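Local coordinates for protein aminotransferase, class III (Deinococcus radiodurans, PDB 3I4J) that probably acts as a pyridoxal-phosphate-dependent transaminase of class III, moving amino groups between substrates, at residues C[339-343]-C[425-429]; C[80-84]-C[310-314]; C[121-125]-C[153-159]. The protein carries 1 engineered substitution. All blocks are in the same frame, centred on the assembly; numbering follows the deposited sequence.

Contact 1: C[339-343]-C[425-429]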
# COMPACT_ATOMS: atom_id res chain seq x y z
N ARG C 339 -5.58 -12.83 -40.56
CA ARG C 339 -5.19 -11.57 -41.16
C ARG C 339 -3.80 -11.15 -40.67
O ARG C 339 -3.03 -10.54 -41.41
CB ARG C 339 -6.24 -10.52 -40.79
CG ARG C 339 -6.00 -9.10 -41.25
CD ARG C 339 -7.30 -8.32 -41.09
NE ARG C 339 -7.14 -6.88 -40.98
CZ ARG C 339 -6.55 -6.11 -41.89
NH1 ARG C 339 -6.05 -6.64 -42.99
NH2 ARG C 339 -6.49 -4.80 -41.69
N PHE C 340 -3.49 -11.49 -39.42
CA PHE C 340 -2.21 -11.13 -38.84
C PHE C 340 -1.47 -12.34 -38.28
O PHE C 340 -1.47 -12.58 -37.07
CB PHE C 340 -2.42 -10.10 -37.73
CG PHE C 340 -3.08 -8.84 -38.21
CD1 PHE C 340 -2.37 -7.92 -38.98
CD2 PHE C 340 -4.42 -8.59 -37.94
CE1 PHE C 340 -2.98 -6.78 -39.48
CE2 PHE C 340 -5.05 -7.45 -38.44
CZ PHE C 340 -4.33 -6.54 -39.21
N PRO C 341 -0.83 -13.12 -39.17
CA PRO C 341 -0.09 -14.31 -38.73
C PRO C 341 1.12 -14.00 -37.86
O PRO C 341 1.81 -14.91 -37.41
CB PRO C 341 0.26 -15.00 -40.05
CG PRO C 341 0.32 -13.87 -41.04
CD PRO C 341 -0.86 -13.02 -40.64
N GLN C 342 1.39 -12.71 -37.63
CA GLN C 342 2.50 -12.33 -36.76
C GLN C 342 2.07 -12.65 -35.34
O GLN C 342 2.88 -12.63 -34.41
CB GLN C 342 2.83 -10.84 -36.89
CG GLN C 342 3.39 -10.43 -38.24
CD GLN C 342 2.31 -10.05 -39.23
OE1 GLN C 342 1.15 -10.44 -39.09
NE2 GLN C 342 2.70 -9.31 -40.26
N MET C 343 0.78 -12.93 -35.17
CA MET C 343 0.24 -13.30 -33.87
C MET C 343 0.64 -14.77 -33.70
O MET C 343 -0.09 -15.67 -34.11
CB MET C 343 -1.29 -13.14 -33.87
CG MET C 343 -1.79 -11.69 -34.05
SD MET C 343 -3.60 -11.50 -34.18
CE MET C 343 -4.08 -11.51 -32.43
N LEU C 425 -3.10 -3.29 -35.11
CA LEU C 425 -2.29 -4.31 -35.78
C LEU C 425 -2.05 -3.90 -37.22
O LEU C 425 -0.96 -4.11 -37.76
CB LEU C 425 -3.00 -5.67 -35.73
CG LEU C 425 -3.09 -6.33 -34.35
CD1 LEU C 425 -4.00 -7.55 -34.40
CD2 LEU C 425 -1.69 -6.73 -33.89
N GLU C 426 -3.06 -3.31 -37.85
CA GLU C 426 -2.95 -2.85 -39.23
C GLU C 426 -1.93 -1.72 -39.34
O GLU C 426 -1.11 -1.70 -40.25
CB GLU C 426 -4.32 -2.37 -39.73
CG GLU C 426 -4.29 -1.65 -41.08
CD GLU C 426 -3.81 -2.53 -42.21
OE1 GLU C 426 -4.37 -3.63 -42.39
OE2 GLU C 426 -2.88 -2.12 -42.93
N ASP C 427 -1.98 -0.78 -38.39
CA ASP C 427 -1.05 0.35 -38.40
C ASP C 427 0.41 -0.10 -38.31
O ASP C 427 1.26 0.36 -39.06
CB ASP C 427 -1.34 1.31 -37.24
CG ASP C 427 -2.77 1.83 -37.24
OD1 ASP C 427 -3.30 2.11 -38.34
OD2 ASP C 427 -3.35 1.97 -36.15
N VAL C 428 0.68 -1.01 -37.37
CA VAL C 428 2.04 -1.50 -37.16
C VAL C 428 2.47 -2.58 -38.15
O VAL C 428 3.57 -2.52 -38.69
CB VAL C 428 2.20 -2.06 -35.73
CG1 VAL C 428 3.62 -2.54 -35.51
CG2 VAL C 428 1.84 -0.98 -34.71
N LEU C 429 1.61 -3.56 -38.37
CA LEU C 429 1.92 -4.66 -39.28
C LEU C 429 1.50 -4.38 -40.72
O LEU C 429 0.86 -3.33 -40.96
CB LEU C 429 1.26 -5.95 -38.78
CG LEU C 429 1.57 -6.36 -37.34
CD1 LEU C 429 0.69 -7.53 -36.94
CD2 LEU C 429 3.04 -6.71 -37.21
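Phe340 holds CG beside the backbone N and anti to the carbonyl carbon (chi1 -59°). This turns the ring toward the helix end at 425-429, where the CB of Leu425 meets it. Leu425 CB lies 3.7 Å from the ring centroid of Phe340 and only 5° off the ring normal. This is a CH-pi contact over the middle of one face. Arg339 CG, from the ring's own segment, lies over the opposite face, toward its rim.

Three methyl contacts extend this. Leu425 CD1 reaches Phe340 CD2 at 3.7 Å, and it also approaches Met343 SD at 4.0 Å. Leu429 CD1 touches Phe340 CD1, again at 3.7 Å. The same methyl lies 3.6 Å from Gln342 OE1, as the bent Gln342 chain lays its amide against the leucine.

One charged pair joins the segments. The extended Arg339 chain carries its guanidinium over CZ of Phe340, and Glu426 bends back to meet it. Arg339 NH2 and Glu426 OE1 form a salt bridge at the edge of the guanidinium. The modelled distance of 2.5 Å is short and its exact value doubtful. As a hydrogen bond it is weak, with an angle of 128° at the hydrogen.

Leu425 also packs on Ile375 of helix 372-382. Met343 packs on Val355 and Leu357 of strand 352-357.

Phe340 to Met343 form a type I beta turn, closed by Met343 N to Phe340 O at 3.0 Å. The turn links helix 318-339 to strand 343-349. The last helix of the chain docks on it, as expected in the C-terminal alpha/beta domain of fold-type I pyridoxal-phosphate enzymes.

Contact 2: C[80-84]-C[310-314]; sequences RLARF and LDIVE
Arg80 NH2 is gripped by two carboxylates of the facing helix. Its bond to Asp311 OD1 is 2.7 Å long, with an angle of 156° at the hydrogen. The bond from Arg80 NH2 to Glu314 OE1 is also 2.7 Å, at 151°. The aspartate oxygen sits in the guanidinium plane and is met on its anti side. The glutamate oxygen is met on its syn side and is tilted from that plane. A weak second bond runs from Arg80 NH1 to the same Asp311 OD1. Asp311 OD2 pairs with Arg53.

Water 1 completes the polar ring. It accepts from Arg80 NE and donates to Arg80 O and to Glu314 OE2, which would fix the turn of both groups. The Arg80 chain, bent at chi2 and chi3, folds back toward its own carbonyl to make this possible.

Beneath lies the apolar layer. Leu310 CD1 makes a CH-pi contact over one face of the Phe84 ring, 3.6 Å from Phe84 CG. Leu310 CD2 meets Arg80 CB at 3.7 Å, and Val313 CG1 meets Phe84 CZ at 3.7 Å.

The arrangement is a salt-bridge network over a small apolar patch of Leu310, Val313 and Phe84. It joins segments of helices 72-84 and 300-315 that run in roughly the same direction, 27° apart.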
# COMPACT_ATOMS: atom_id res chain seq x y z
N ARG C 80 -18.04 -12.88 3.92
CA ARG C 80 -18.62 -12.80 2.59
C ARG C 80 -17.61 -13.21 1.52
O ARG C 80 -17.94 -13.96 0.60
CB ARG C 80 -19.12 -11.38 2.31
CG ARG C 80 -20.46 -11.05 2.96
CD ARG C 80 -21.60 -11.75 2.23
NE ARG C 80 -21.64 -11.38 0.82
CZ ARG C 80 -22.00 -10.18 0.37
NH1 ARG C 80 -22.37 -9.23 1.22
NH2 ARG C 80 -21.97 -9.92 -0.93
N LEU C 81 -16.39 -12.70 1.64
CA LEU C 81 -15.35 -13.01 0.68
C LEU C 81 -14.97 -14.49 0.71
O LEU C 81 -14.88 -15.13 -0.34
CB LEU C 81 -14.11 -12.15 0.96
CG LEU C 81 -12.87 -12.41 0.10
CD1 LEU C 81 -13.18 -12.10 -1.36
CD2 LEU C 81 -11.72 -11.54 0.60
N ALA C 82 -14.75 -15.02 1.91
CA ALA C 82 -14.39 -16.42 2.08
C ALA C 82 -15.41 -17.33 1.39
O ALA C 82 -15.03 -18.28 0.70
CB ALA C 82 -14.31 -16.76 3.56
N ARG C 83 -16.69 -17.04 1.58
CA ARG C 83 -17.75 -17.85 0.98
C ARG C 83 -17.79 -17.72 -0.54
O ARG C 83 -17.97 -18.72 -1.25
CB ARG C 83 -19.11 -17.48 1.58
CG ARG C 83 -19.27 -17.92 3.04
CD ARG C 83 -20.70 -17.73 3.54
NE ARG C 83 -21.05 -16.33 3.79
CZ ARG C 83 -20.64 -15.62 4.84
NH1 ARG C 83 -19.85 -16.17 5.76
NH2 ARG C 83 -21.04 -14.36 4.98
N PHE C 84 -17.62 -16.51 -1.05
CA PHE C 84 -17.65 -16.29 -2.49
C PHE C 84 -16.61 -17.12 -3.23
O PHE C 84 -16.92 -17.78 -4.22
CB PHE C 84 -17.41 -14.81 -2.83
CG PHE C 84 -17.24 -14.55 -4.30
CD1 PHE C 84 -18.29 -14.77 -5.19
CD2 PHE C 84 -16.01 -14.13 -4.81
CE1 PHE C 84 -18.11 -14.58 -6.56
CE2 PHE C 84 -15.82 -13.94 -6.17
CZ PHE C 84 -16.87 -14.17 -7.05
N LEU C 310 -17.96 -6.71 -4.11
CA LEU C 310 -18.35 -8.11 -4.05
C LEU C 310 -19.86 -8.26 -4.29
O LEU C 310 -20.29 -9.17 -5.00
CB LEU C 310 -17.97 -8.72 -2.70
CG LEU C 310 -18.30 -10.20 -2.50
CD1 LEU C 310 -17.63 -11.05 -3.59
CD2 LEU C 310 -17.84 -10.64 -1.12
N ASP C 311 -20.66 -7.37 -3.70
CA ASP C 311 -22.11 -7.41 -3.89
C ASP C 311 -22.44 -7.37 -5.38
O ASP C 311 -23.31 -8.10 -5.87
CB ASP C 311 -22.81 -6.22 -3.23
CG ASP C 311 -22.80 -6.29 -1.71
OD1 ASP C 311 -22.85 -7.40 -1.15
OD2 ASP C 311 -22.77 -5.21 -1.08
N ILE C 312 -21.74 -6.50 -6.10
CA ILE C 312 -21.94 -6.32 -7.53
C ILE C 312 -21.48 -7.53 -8.34
O ILE C 312 -22.18 -8.00 -9.24
CB ILE C 312 -21.19 -5.06 -8.01
CG1 ILE C 312 -21.82 -3.82 -7.36
CG2 ILE C 312 -21.22 -4.96 -9.53
CD1 ILE C 312 -21.05 -2.53 -7.58
N VAL C 313 -20.30 -8.05 -8.00
CA VAL C 313 -19.74 -9.21 -8.68
C VAL C 313 -20.71 -10.39 -8.59
O VAL C 313 -20.91 -11.11 -9.56
CB VAL C 313 -18.38 -9.60 -8.06
CG1 VAL C 313 -17.91 -10.96 -8.59
CG2 VAL C 313 -17.34 -8.52 -8.37
N GLU C 314 -21.32 -10.57 -7.42
CA GLU C 314 -22.27 -11.66 -7.22
C GLU C 314 -23.63 -11.36 -7.86
O GLU C 314 -24.17 -12.19 -8.60
CB GLU C 314 -22.45 -11.93 -5.72
CG GLU C 314 -21.17 -12.32 -5.01
CD GLU C 314 -21.38 -12.68 -3.55
OE1 GLU C 314 -22.03 -11.90 -2.82
OE2 GLU C 314 -20.89 -13.75 -3.12
O HOH W 1 -20.55 -13.69 -0.31

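Contact 3: C[121-125]-C[153-159]; sequences RFKVI and PLMRPEA
Val124 N donates to Ala159 O, 2.8 Å away, in a nearly straight bond of 172°. It is the one hydrogen bond between the segments. Lys123 CA adds a CA-H...O contact to the same oxygen of Ala159, at 3.4 Å.

The cation-pi contact joins Arg156 to Phe122. Arg156 CZ lies 4.5 Å from the ring centroid of Phe122, and its NH2 comes 3.3 Å from Phe122 CZ. The guanidinium lies over the face but is steeply inclined to it, at 60°. Lys123 CG lies over the opposite face, near its rim. The Lys123 chain then runs on past Glu158 O, and its NZ pairs with Glu186.

Apolar contacts come from Ala159 and Pro153. Ala159 CB meets the ring edge, 3.7 Å from Phe122 CD1. Pro153 CB touches the same carbon at 4.0 Å. Phe122 CG sits between the backbone N and the carbonyl carbon (chi1 72°), which swings the ring out over residues 153-159. Exchanging Phe122 for an alanine would probably leave the Arg156 guanidinium without its aromatic partner and open a gap beside Pro153 and Ala159.

Leu154 CD1 lies 3.8 Å from Phe122 O, a buried oxygen with no modelled partner. With a single hydrogen bond across the segments, most of the remaining hold must rest on dispersion and cation-pi contacts of Phe122, whose arginine partner is exposed.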
# COMPACT_ATOMS: atom_id res chain seq x y z
N ARG C 121 12.54 -26.19 7.10
CA ARG C 121 11.74 -25.87 5.91
C ARG C 121 11.74 -24.36 5.67
O ARG C 121 11.02 -23.62 6.35
CB ARG C 121 10.30 -26.35 6.09
CG ARG C 121 10.11 -27.87 6.15
CD ARG C 121 8.64 -28.19 6.37
NE ARG C 121 8.32 -29.61 6.32
CZ ARG C 121 8.18 -30.32 5.20
NH1 ARG C 121 8.33 -29.74 4.02
NH2 ARG C 121 7.87 -31.61 5.27
N PHE C 122 12.53 -23.90 4.70
CA PHE C 122 12.63 -22.47 4.42
C PHE C 122 12.50 -22.08 2.95
O PHE C 122 12.23 -20.92 2.64
CB PHE C 122 13.97 -21.95 4.96
CG PHE C 122 15.17 -22.39 4.17
CD1 PHE C 122 15.72 -21.57 3.19
CD2 PHE C 122 15.74 -23.64 4.39
CE1 PHE C 122 16.83 -21.97 2.46
CE2 PHE C 122 16.86 -24.06 3.66
CZ PHE C 122 17.40 -23.23 2.69
N LYS C 123 12.70 -23.03 2.05
CA LYS C 123 12.64 -22.74 0.62
C LYS C 123 11.23 -22.47 0.09
O LYS C 123 10.26 -23.10 0.50
CB LYS C 123 13.26 -23.88 -0.18
CG LYS C 123 14.71 -24.14 0.18
CD LYS C 123 15.25 -25.39 -0.50
CE LYS C 123 16.69 -25.67 -0.08
NZ LYS C 123 17.23 -26.95 -0.67
N VAL C 124 11.14 -21.50 -0.82
CA VAL C 124 9.87 -21.17 -1.45
C VAL C 124 10.05 -21.39 -2.94
O VAL C 124 10.73 -20.63 -3.62
CB VAL C 124 9.46 -19.70 -1.20
CG1 VAL C 124 8.13 -19.42 -1.90
CG2 VAL C 124 9.33 -19.44 0.29
N ILE C 125 9.45 -22.46 -3.45
CA ILE C 125 9.55 -22.76 -4.86
C ILE C 125 8.60 -21.86 -5.64
O ILE C 125 7.45 -21.69 -5.26
CB ILE C 125 9.15 -24.22 -5.16
CG1 ILE C 125 10.11 -25.17 -4.43
CG2 ILE C 125 9.17 -24.47 -6.67
CD1 ILE C 125 9.70 -26.62 -4.49
N PRO C 153 16.70 -16.95 6.74
CA PRO C 153 17.02 -17.93 5.69
C PRO C 153 16.36 -17.61 4.34
O PRO C 153 16.81 -18.08 3.30
CB PRO C 153 16.54 -19.26 6.29
CG PRO C 153 15.48 -18.84 7.26
CD PRO C 153 16.07 -17.62 7.89
N LEU C 154 15.30 -16.81 4.38
CA LEU C 154 14.59 -16.42 3.15
C LEU C 154 15.44 -15.46 2.31
O LEU C 154 15.16 -15.23 1.14
CB LEU C 154 13.25 -15.76 3.50
CG LEU C 154 12.06 -16.66 3.86
CD1 LEU C 154 12.49 -17.78 4.80
CD2 LEU C 154 10.98 -15.81 4.49
N MET C 155 16.49 -14.92 2.93
CA MET C 155 17.39 -13.98 2.24
C MET C 155 18.42 -14.72 1.40
O MET C 155 19.07 -14.12 0.55
CB MET C 155 18.14 -13.11 3.26
CG MET C 155 17.27 -12.25 4.17
SD MET C 155 18.29 -11.27 5.35
CE MET C 155 18.45 -9.75 4.47
N ARG C 156 18.58 -16.02 1.65
CA ARG C 156 19.56 -16.80 0.91
C ARG C 156 19.09 -17.15 -0.50
O ARG C 156 17.93 -17.49 -0.71
CB ARG C 156 19.90 -18.09 1.65
CG ARG C 156 20.53 -17.88 3.02
CD ARG C 156 21.36 -19.10 3.41
NE ARG C 156 20.55 -20.29 3.65
CZ ARG C 156 19.94 -20.57 4.80
NH1 ARG C 156 20.05 -19.74 5.82
NH2 ARG C 156 19.22 -21.68 4.92
N PRO C 157 20.00 -17.06 -1.48
CA PRO C 157 19.66 -17.38 -2.87
C PRO C 157 19.08 -18.79 -2.98
O PRO C 157 18.18 -19.05 -3.78
CB PRO C 157 21.00 -17.25 -3.59
CG PRO C 157 21.71 -16.21 -2.79
CD PRO C 157 21.40 -16.63 -1.37
N GLU C 158 19.61 -19.68 -2.15
CA GLU C 158 19.17 -21.08 -2.14
C GLU C 158 17.73 -21.25 -1.68
O GLU C 158 17.16 -22.33 -1.82
CB GLU C 158 20.10 -21.92 -1.25
CG GLU C 158 21.55 -21.91 -1.67
CD GLU C 158 22.37 -20.85 -0.96
OE1 GLU C 158 21.94 -19.68 -0.91
OE2 GLU C 158 23.46 -21.20 -0.45
N ALA C 159 17.15 -20.19 -1.13
CA ALA C 159 15.78 -20.26 -0.63
C ALA C 159 14.75 -20.13 -1.75
O ALA C 159 13.55 -20.32 -1.52
CB ALA C 159 15.55 -19.16 0.41

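The three contacts lie far apart and do not touch. Contacts 2 and 3 are the closest pair, with centres 35 Å apart and nearest atoms about 22 Å apart. Contact 1 is more remote: its centre is 40 Å from that of contact 2 and 44 Å from that of contact 3. Along the chain, contact 3 falls between the two segments of contact 2, and both close before contact 1 opens. Contact 3 includes the start of strand 123-127 of the seven-stranded mixed sheet. Contact 2 joins two helices, and contact 1 packs the end of the last helix against the turn leading into strand 343-349 of a separate three-stranded sheet.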